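Local coordinates for oxysterol-binding protein homolog 1 (Saccharomyces cerevisiae, PDB 5H28) that carries sterols and other lipids between membranes through the cytosol, with its ankyrin-repeat domain, the part described here, targeting it to the nucleus-vacuole junction by binding NVJ1, at residues Gly16-Leu21 and Val61-Ser66; Leu7-Ala12 and His42-Tyr47; Pro89-Ala94 and Val115-His120. One frame throughout, in Å; residues are numbered along the deposited sequence.

Interaction 1: residues Gly16-Leu21 and Val61-Ser66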
# COMPACT_ATOMS: atom_id res chain seq x y z
N GLY A 16 -6.16 -6.33 30.46
CA GLY A 16 -5.73 -4.99 30.08
C GLY A 16 -4.40 -4.39 30.52
O GLY A 16 -4.23 -3.18 30.42
N SER A 17 -3.47 -5.20 31.00
CA SER A 17 -2.17 -4.67 31.42
C SER A 17 -1.08 -5.02 30.41
O SER A 17 -0.78 -6.20 30.20
CB SER A 17 -1.78 -5.23 32.79
OG SER A 17 -0.42 -4.94 33.08
N PHE A 18 -0.48 -4.02 29.77
CA PHE A 18 0.57 -4.33 28.81
C PHE A 18 1.80 -4.92 29.51
O PHE A 18 2.37 -5.89 29.03
CB PHE A 18 0.99 -3.10 28.00
CG PHE A 18 2.03 -3.41 26.95
CD1 PHE A 18 1.71 -4.22 25.86
CD2 PHE A 18 3.33 -2.96 27.09
CE1 PHE A 18 2.68 -4.56 24.92
CE2 PHE A 18 4.31 -3.30 26.16
CZ PHE A 18 3.98 -4.10 25.07
N PRO A 19 2.22 -4.33 30.64
CA PRO A 19 3.40 -4.90 31.32
C PRO A 19 3.22 -6.39 31.61
O PRO A 19 4.15 -7.18 31.45
CB PRO A 19 3.49 -4.06 32.59
CG PRO A 19 3.02 -2.73 32.13
CD PRO A 19 1.81 -3.07 31.28
N ASN A 20 2.01 -6.77 32.03
CA ASN A 20 1.71 -8.17 32.33
C ASN A 20 1.75 -9.02 31.06
O ASN A 20 2.25 -10.15 31.08
CB ASN A 20 0.33 -8.26 32.98
CG ASN A 20 -0.10 -9.69 33.24
OD1 ASN A 20 0.52 -10.41 34.03
ND2 ASN A 20 -1.17 -10.12 32.57
N LEU A 21 1.22 -8.48 29.97
CA LEU A 21 1.22 -9.18 28.69
C LEU A 21 2.65 -9.43 28.22
O LEU A 21 3.00 -10.52 27.79
CB LEU A 21 0.47 -8.35 27.64
CG LEU A 21 0.55 -8.87 26.20
CD1 LEU A 21 -0.20 -10.19 26.08
CD2 LEU A 21 -0.04 -7.84 25.24
N VAL A 61 1.27 -2.41 18.97
CA VAL A 61 1.67 -1.87 17.68
C VAL A 61 3.00 -1.13 17.71
O VAL A 61 3.86 -1.35 16.86
CB VAL A 61 0.57 -0.95 17.10
CG1 VAL A 61 1.09 -0.22 15.87
CG2 VAL A 61 -0.66 -1.77 16.74
N HIS A 62 3.19 -0.26 18.70
CA HIS A 62 4.43 0.49 18.78
C HIS A 62 5.64 -0.35 19.16
O HIS A 62 6.77 -0.01 18.80
CB HIS A 62 4.27 1.66 19.76
CG HIS A 62 3.41 2.77 19.24
ND1 HIS A 62 3.65 3.39 18.03
CD2 HIS A 62 2.31 3.36 19.75
CE1 HIS A 62 2.73 4.32 17.83
NE2 HIS A 62 1.91 4.32 18.86
N HIS A 63 5.41 -1.45 19.87
CA HIS A 63 6.50 -2.33 20.28
C HIS A 63 6.93 -3.36 19.24
O HIS A 63 8.12 -3.57 19.02
CB HIS A 63 6.14 -3.12 21.54
CG HIS A 63 6.39 -2.38 22.82
ND1 HIS A 63 5.57 -1.38 23.28
CD2 HIS A 63 7.38 -2.52 23.74
CE1 HIS A 63 6.04 -0.92 24.43
NE2 HIS A 63 7.13 -1.60 24.73
N TRP A 64 5.95 -4.00 18.60
CA TRP A 64 6.26 -5.10 17.70
C TRP A 64 5.95 -5.05 16.20
O TRP A 64 6.01 -6.09 15.54
CB TRP A 64 5.65 -6.36 18.31
CG TRP A 64 6.10 -6.54 19.73
CD1 TRP A 64 7.38 -6.46 20.19
CD2 TRP A 64 5.28 -6.83 20.88
NE1 TRP A 64 7.42 -6.68 21.54
CE2 TRP A 64 6.15 -6.91 21.99
CE3 TRP A 64 3.91 -7.02 21.07
CZ2 TRP A 64 5.68 -7.18 23.29
CZ3 TRP A 64 3.44 -7.29 22.36
CH2 TRP A 64 4.33 -7.36 23.45
N VAL A 65 5.64 -3.88 15.67
CA VAL A 65 5.33 -3.77 14.25
C VAL A 65 6.47 -3.24 13.37
O VAL A 65 6.76 -3.81 12.32
CB VAL A 65 4.05 -2.91 14.04
CG1 VAL A 65 3.84 -2.61 12.56
CG2 VAL A 65 2.84 -3.66 14.58
N SER A 66 7.12 -2.16 13.80
CA SER A 66 8.21 -1.57 13.01
C SER A 66 9.41 -2.49 12.82
O SER A 66 10.03 -2.94 13.78
CB SER A 66 8.67 -0.25 13.65
OG SER A 66 9.13 -0.46 14.98
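The CA atoms of F18 and H63 lie 10.6 Å apart, the nearest pair between the first turn of helix 18-28 and the end region of helix 54-64, and the space between the two backbones is bridged by aromatic side chains. F18 has its CG anti to the backbone N (chi1 -177°), which sends the ring straight out toward H63 and W64. One meta carbon of the phenyl group, CE2, sits over a face of the H63 imidazole toward the rim of the ring, 3.4 Å from H63 CE1. The other meta carbon, CE1, meets the indole, 3.6 Å from W64 CH2, and CZ between them touches both partners. In both pairs the planes are inclined, at 47° to H63 and 42° to W64, so the group is an aromatic cluster and not a set of parallel stacks. W64 approaches from the direction opposite to F18, and CB of H63 stands over the rim of one face of the indole. A hydrogen bond from H63 ND1 to E59 O, one turn back, restrains the rotation of the imidazole. On the other segment, G16 leaves the preceding helix with positive phi, and S17 caps the next: its OG accepts from N20 N at 3.2 Å. F18 thus sits in the first turn of a capped helix. L25 and L77 also pack on W64. Between F18 and W64 the meeting is apolar, and cohesion should come from dispersion and buried aromatic surface, while H63 offers F18 the face of a polar ring whose ND1 is bonded to E59 O.

Interaction 2: residues Leu7-Ala12 and His42-Tyr47; sequences LKLLDA and HLMLHY
L9 gives up more surface than any other residue in this contact, followed by Y47 and L10, and these three set its form. On the L9 side the two methyls divide the work. CD2 rests against the start of the M44 side chain, 3.9 Å from M44 CB, and also approaches the phenol ring at 4.2 Å from Y47 CD2; CD1 lies 4.0 Å from M44 SD. The two side chains cross at about a right angle, and the two methyls touch M44 at successive points, CD2 at CB and CG, CD1 at SD. M44 leaves its backbone extended and bends only at chi3 (58°), which turns the methyl beyond the sulfur away from a straight course. L10 works differently. Its CB does not aim at the opposing helix, yet with CG anti to the carbonyl carbon (chi1 -78°) its CD2 methyl swings across to within 3.8 Å of Y47 CB and stays close to the root of the ring. Y47 is thus touched by both leucines, L10 the closer, with L10 and Y47 the nearer backbones at 6.7 Å between CA atoms. All of these touches are between apolar groups, so burial of apolar surface and dispersion probably hold it. K6 and L13 of helix 2-15 pack on Y47 too. L21 of helix 18-28 lies against L9 and L25 against M44, while L45 and H46 meet P89 of helix 89-95. The contact thus joins helix 2-15 to helix 44-51 of the predicted first repeat, and helix 44-51 stands between the N-terminal helices and helix 89-95.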
# COMPACT_ATOMS: atom_id res chain seq x y z
N LEU A 7 -6.38 -19.23 24.64
CA LEU A 7 -7.12 -18.92 25.85
C LEU A 7 -6.24 -18.10 26.80
O LEU A 7 -6.71 -17.16 27.44
CB LEU A 7 -7.56 -20.22 26.54
CG LEU A 7 -8.46 -20.08 27.77
CD1 LEU A 7 -9.81 -19.50 27.35
CD2 LEU A 7 -8.66 -21.45 28.42
N LYS A 8 -4.97 -18.48 26.88
CA LYS A 8 -3.99 -17.80 27.73
C LYS A 8 -3.81 -16.35 27.29
O LYS A 8 -3.81 -15.43 28.11
CB LYS A 8 -2.65 -18.53 27.65
CG LYS A 8 -1.53 -17.89 28.46
CD LYS A 8 -0.17 -18.47 28.07
CE LYS A 8 -0.09 -19.97 28.32
NZ LYS A 8 -0.18 -20.29 29.77
N LEU A 9 -3.65 -16.16 25.99
CA LEU A 9 -3.45 -14.82 25.45
C LEU A 9 -4.68 -13.95 25.64
O LEU A 9 -4.57 -12.79 26.05
CB LEU A 9 -3.09 -14.91 23.97
CG LEU A 9 -2.89 -13.57 23.24
CD1 LEU A 9 -1.83 -12.76 23.96
CD2 LEU A 9 -2.48 -13.82 21.79
N LEU A 10 -5.86 -14.50 25.35
CA LEU A 10 -7.09 -13.74 25.50
C LEU A 10 -7.30 -13.32 26.96
O LEU A 10 -7.79 -12.23 27.23
CB LEU A 10 -8.29 -14.57 25.01
CG LEU A 10 -8.45 -14.62 23.49
CD1 LEU A 10 -9.44 -15.72 23.11
CD2 LEU A 10 -8.93 -13.26 22.99
N ASP A 11 -6.92 -14.19 27.89
CA ASP A 11 -7.09 -13.90 29.31
C ASP A 11 -6.24 -12.69 29.70
O ASP A 11 -6.71 -11.79 30.41
CB ASP A 11 -6.69 -15.12 30.15
CG ASP A 11 -7.12 -14.99 31.60
OD1 ASP A 11 -8.31 -14.74 31.86
OD2 ASP A 11 -6.26 -15.15 32.49
N ALA A 12 -5.00 -12.67 29.23
CA ALA A 12 -4.10 -11.56 29.53
C ALA A 12 -4.58 -10.27 28.87
O ALA A 12 -4.52 -9.19 29.46
CB ALA A 12 -2.68 -11.91 29.07
N HIS A 42 0.78 -14.37 15.71
CA HIS A 42 0.40 -13.68 14.47
C HIS A 42 -1.03 -13.14 14.54
O HIS A 42 -1.38 -12.21 13.82
CB HIS A 42 0.51 -14.62 13.27
CG HIS A 42 1.88 -14.66 12.65
ND1 HIS A 42 2.94 -15.33 13.22
CD2 HIS A 42 2.36 -14.09 11.52
CE1 HIS A 42 4.01 -15.17 12.47
NE2 HIS A 42 3.69 -14.43 11.43
N LEU A 43 -1.86 -13.73 15.40
CA LEU A 43 -3.24 -13.28 15.53
C LEU A 43 -3.46 -12.43 16.78
O LEU A 43 -4.58 -12.05 17.09
CB LEU A 43 -4.19 -14.48 15.56
CG LEU A 43 -4.29 -15.27 14.26
CD1 LEU A 43 -5.07 -16.56 14.50
CD2 LEU A 43 -4.97 -14.43 13.19
N MET A 44 -2.38 -12.11 17.49
CA MET A 44 -2.50 -11.33 18.70
C MET A 44 -3.18 -9.97 18.51
O MET A 44 -4.01 -9.57 19.33
CB MET A 44 -1.14 -11.14 19.36
CG MET A 44 -1.18 -10.27 20.62
SD MET A 44 0.32 -10.41 21.62
CE MET A 44 1.56 -9.93 20.43
N LEU A 45 -2.83 -9.26 17.44
CA LEU A 45 -3.44 -7.96 17.21
C LEU A 45 -4.94 -8.11 16.95
O LEU A 45 -5.74 -7.26 17.36
CB LEU A 45 -2.76 -7.23 16.05
CG LEU A 45 -3.21 -5.78 15.84
CD1 LEU A 45 -3.07 -4.99 17.13
CD2 LEU A 45 -2.36 -5.15 14.73
N HIS A 46 -5.34 -9.19 16.26
CA HIS A 46 -6.75 -9.44 16.01
C HIS A 46 -7.46 -9.60 17.35
O HIS A 46 -8.50 -8.98 17.60
CB HIS A 46 -6.96 -10.73 15.22
CG HIS A 46 -6.71 -10.61 13.75
ND1 HIS A 46 -5.44 -10.49 13.21
CD2 HIS A 46 -7.56 -10.62 12.70
CE1 HIS A 46 -5.53 -10.43 11.90
NE2 HIS A 46 -6.80 -10.51 11.56
N TYR A 47 -6.90 -10.45 18.20
CA TYR A 47 -7.51 -10.69 19.50
C TYR A 47 -7.52 -9.46 20.39
O TYR A 47 -8.46 -9.25 21.15
CB TYR A 47 -6.81 -11.86 20.20
CG TYR A 47 -6.96 -13.18 19.47
CD1 TYR A 47 -8.21 -13.60 19.02
CD2 TYR A 47 -5.86 -14.00 19.23
CE1 TYR A 47 -8.36 -14.80 18.34
CE2 TYR A 47 -6.01 -15.21 18.55
CZ TYR A 47 -7.26 -15.60 18.11
OH TYR A 47 -7.41 -16.79 17.43

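Interaction 3: residues Pro89-Ala94 and Val115-His120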
# COMPACT_ATOMS: atom_id res chain seq x y z
N PRO A 89 -6.84 -6.78 11.13
CA PRO A 89 -7.27 -6.18 12.39
C PRO A 89 -8.22 -5.01 12.12
O PRO A 89 -9.14 -4.76 12.90
CB PRO A 89 -5.95 -5.74 13.01
CG PRO A 89 -5.02 -6.85 12.58
CD PRO A 89 -5.38 -7.00 11.12
N LEU A 90 -7.99 -4.30 11.02
CA LEU A 90 -8.83 -3.16 10.65
C LEU A 90 -10.25 -3.64 10.34
O LEU A 90 -11.22 -2.96 10.69
CB LEU A 90 -8.24 -2.43 9.45
CG LEU A 90 -8.94 -1.13 9.02
CD1 LEU A 90 -8.83 -0.08 10.12
CD2 LEU A 90 -8.30 -0.63 7.73
N HIS A 91 -10.39 -4.79 9.68
CA HIS A 91 -11.72 -5.33 9.38
C HIS A 91 -12.45 -5.61 10.68
O HIS A 91 -13.64 -5.30 10.82
CB HIS A 91 -11.63 -6.66 8.62
CG HIS A 91 -11.34 -6.53 7.16
ND1 HIS A 91 -10.06 -6.45 6.66
CD2 HIS A 91 -12.17 -6.54 6.08
CE1 HIS A 91 -10.11 -6.43 5.34
NE2 HIS A 91 -11.37 -6.48 4.96
N ILE A 92 -11.75 -6.22 11.62
CA ILE A 92 -12.33 -6.57 12.91
C ILE A 92 -12.71 -5.32 13.70
O ILE A 92 -13.80 -5.25 14.28
CB ILE A 92 -11.34 -7.43 13.74
CG1 ILE A 92 -10.94 -8.69 12.96
CG2 ILE A 92 -11.96 -7.80 15.08
CD1 ILE A 92 -12.09 -9.60 12.56
N ALA A 93 -11.83 -4.33 13.71
CA ALA A 93 -12.10 -3.09 14.44
C ALA A 93 -13.31 -2.36 13.86
O ALA A 93 -14.13 -1.83 14.61
CB ALA A 93 -10.87 -2.19 14.40
N ALA A 94 -13.40 -2.32 12.54
CA ALA A 94 -14.51 -1.65 11.87
C ALA A 94 -15.83 -2.35 12.18
O ALA A 94 -16.82 -1.71 12.52
CB ALA A 94 -14.27 -1.62 10.37
N VAL A 115 -7.03 -4.08 1.77
CA VAL A 115 -7.05 -5.54 1.80
C VAL A 115 -8.49 -6.06 1.74
O VAL A 115 -9.38 -5.55 2.43
CB VAL A 115 -6.36 -6.08 3.08
CG1 VAL A 115 -6.45 -7.59 3.12
CG2 VAL A 115 -4.90 -5.64 3.10
N LEU A 116 -8.72 -7.08 0.92
CA LEU A 116 -10.05 -7.66 0.79
C LEU A 116 -10.09 -8.98 1.56
O LEU A 116 -9.12 -9.74 1.53
CB LEU A 116 -10.37 -7.94 -0.68
CG LEU A 116 -10.29 -6.75 -1.64
CD1 LEU A 116 -10.51 -7.21 -3.07
CD2 LEU A 116 -11.31 -5.71 -1.24
N ASN A 117 -11.19 -9.24 2.26
CA ASN A 117 -11.30 -10.51 2.97
C ASN A 117 -11.85 -11.55 2.00
O ASN A 117 -12.01 -11.26 0.81
CB ASN A 117 -12.17 -10.38 4.24
CG ASN A 117 -13.61 -9.98 3.95
OD1 ASN A 117 -14.07 -10.03 2.81
ND2 ASN A 117 -14.34 -9.60 4.99
N ASN A 118 -12.13 -12.76 2.47
CA ASN A 118 -12.62 -13.82 1.59
C ASN A 118 -13.95 -13.50 0.90
O ASN A 118 -14.25 -14.04 -0.16
CB ASN A 118 -12.74 -15.15 2.34
CG ASN A 118 -11.39 -15.73 2.71
OD1 ASN A 118 -11.30 -16.85 3.22
ND2 ASN A 118 -10.33 -14.97 2.47
N SER A 119 -14.74 -12.62 1.51
CA SER A 119 -16.02 -12.21 0.95
C SER A 119 -15.84 -11.01 0.01
O SER A 119 -16.82 -10.41 -0.44
CB SER A 119 -17.02 -11.85 2.05
OG SER A 119 -17.54 -13.02 2.66
N HIS A 120 -14.59 -10.68 -0.28
CA HIS A 120 -14.23 -9.58 -1.17
C HIS A 120 -14.58 -8.20 -0.62
O HIS A 120 -14.85 -7.27 -1.37
CB HIS A 120 -14.88 -9.80 -2.54
CG HIS A 120 -14.67 -11.18 -3.09
ND1 HIS A 120 -15.67 -12.12 -3.17
CD2 HIS A 120 -13.55 -11.79 -3.56
CE1 HIS A 120 -15.18 -13.25 -3.65
NE2 HIS A 120 -13.90 -13.07 -3.90
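H91, which ends the T-P-L-H signature typical of ankyrin repeats, supplies the tight half of this contact, reaching from helix 89-95 into the loop 115-120. Its imidazole meets the loop backbone edge-on: CE1 stands 3.1 Å from V115 O, near the ring plane. NE2 comes within 3.4 Å of the same oxygen, but the angle is too poor for a hydrogen bond; that nitrogen is instead bonded to the carbonyl oxygen of L121, and ND1 to the hydroxyl of T88. Held at both nitrogens, the ring can hardly rotate. Beside it lies N117, whose amide plane is only 22° from that of the ring, with ND2 3.9 Å from H91 CD2. N117 is buried and well satisfied: OD1 accepts from L121 N and, weakly, from S119 N, while ND2 bonds to N87 OD1. The other side is loose. The CB of L116 points away from the helix, and beyond N117 the chain folds into a type I turn closed by H120 N to N117 O (2.9 Å), whose S119 and H120 are exposed. L116 O accepts from NH2 of R82, and N118 bonds with N85 through the backbone. Around this junction, L90 packs on V102 and L105 of helix 99-106 and P89 on L45 of helix 44-51, so helix 89-95 sits between those two helices while its histidine ties the loop that leads toward helix 130-156.

Interactions 1 and 2 cross along the chain: helices 2-15 and 18-28 pair in turn with helices 44-51 and 54-64, and the centres of the two contacts are 12 Å apart. They touch directly, through L21 CD1 and L9 CD1 (3.7 Å) and through W64 CZ3 and M44 CE (3.8 Å), making one continuous core. Interaction 3 comes later in the sequence, its centre 18 Å from that of interaction 2 and 22 Å from that of interaction 1; it joins interaction 2 where H46 CE1 meets P89 CD (3.5 Å), but does not touch interaction 1. The result illustrates how ankyrin domains grow, helical pairs adding side by side to build the ankyrin-repeat domain, whose repeats are required for targeting through NVJ1.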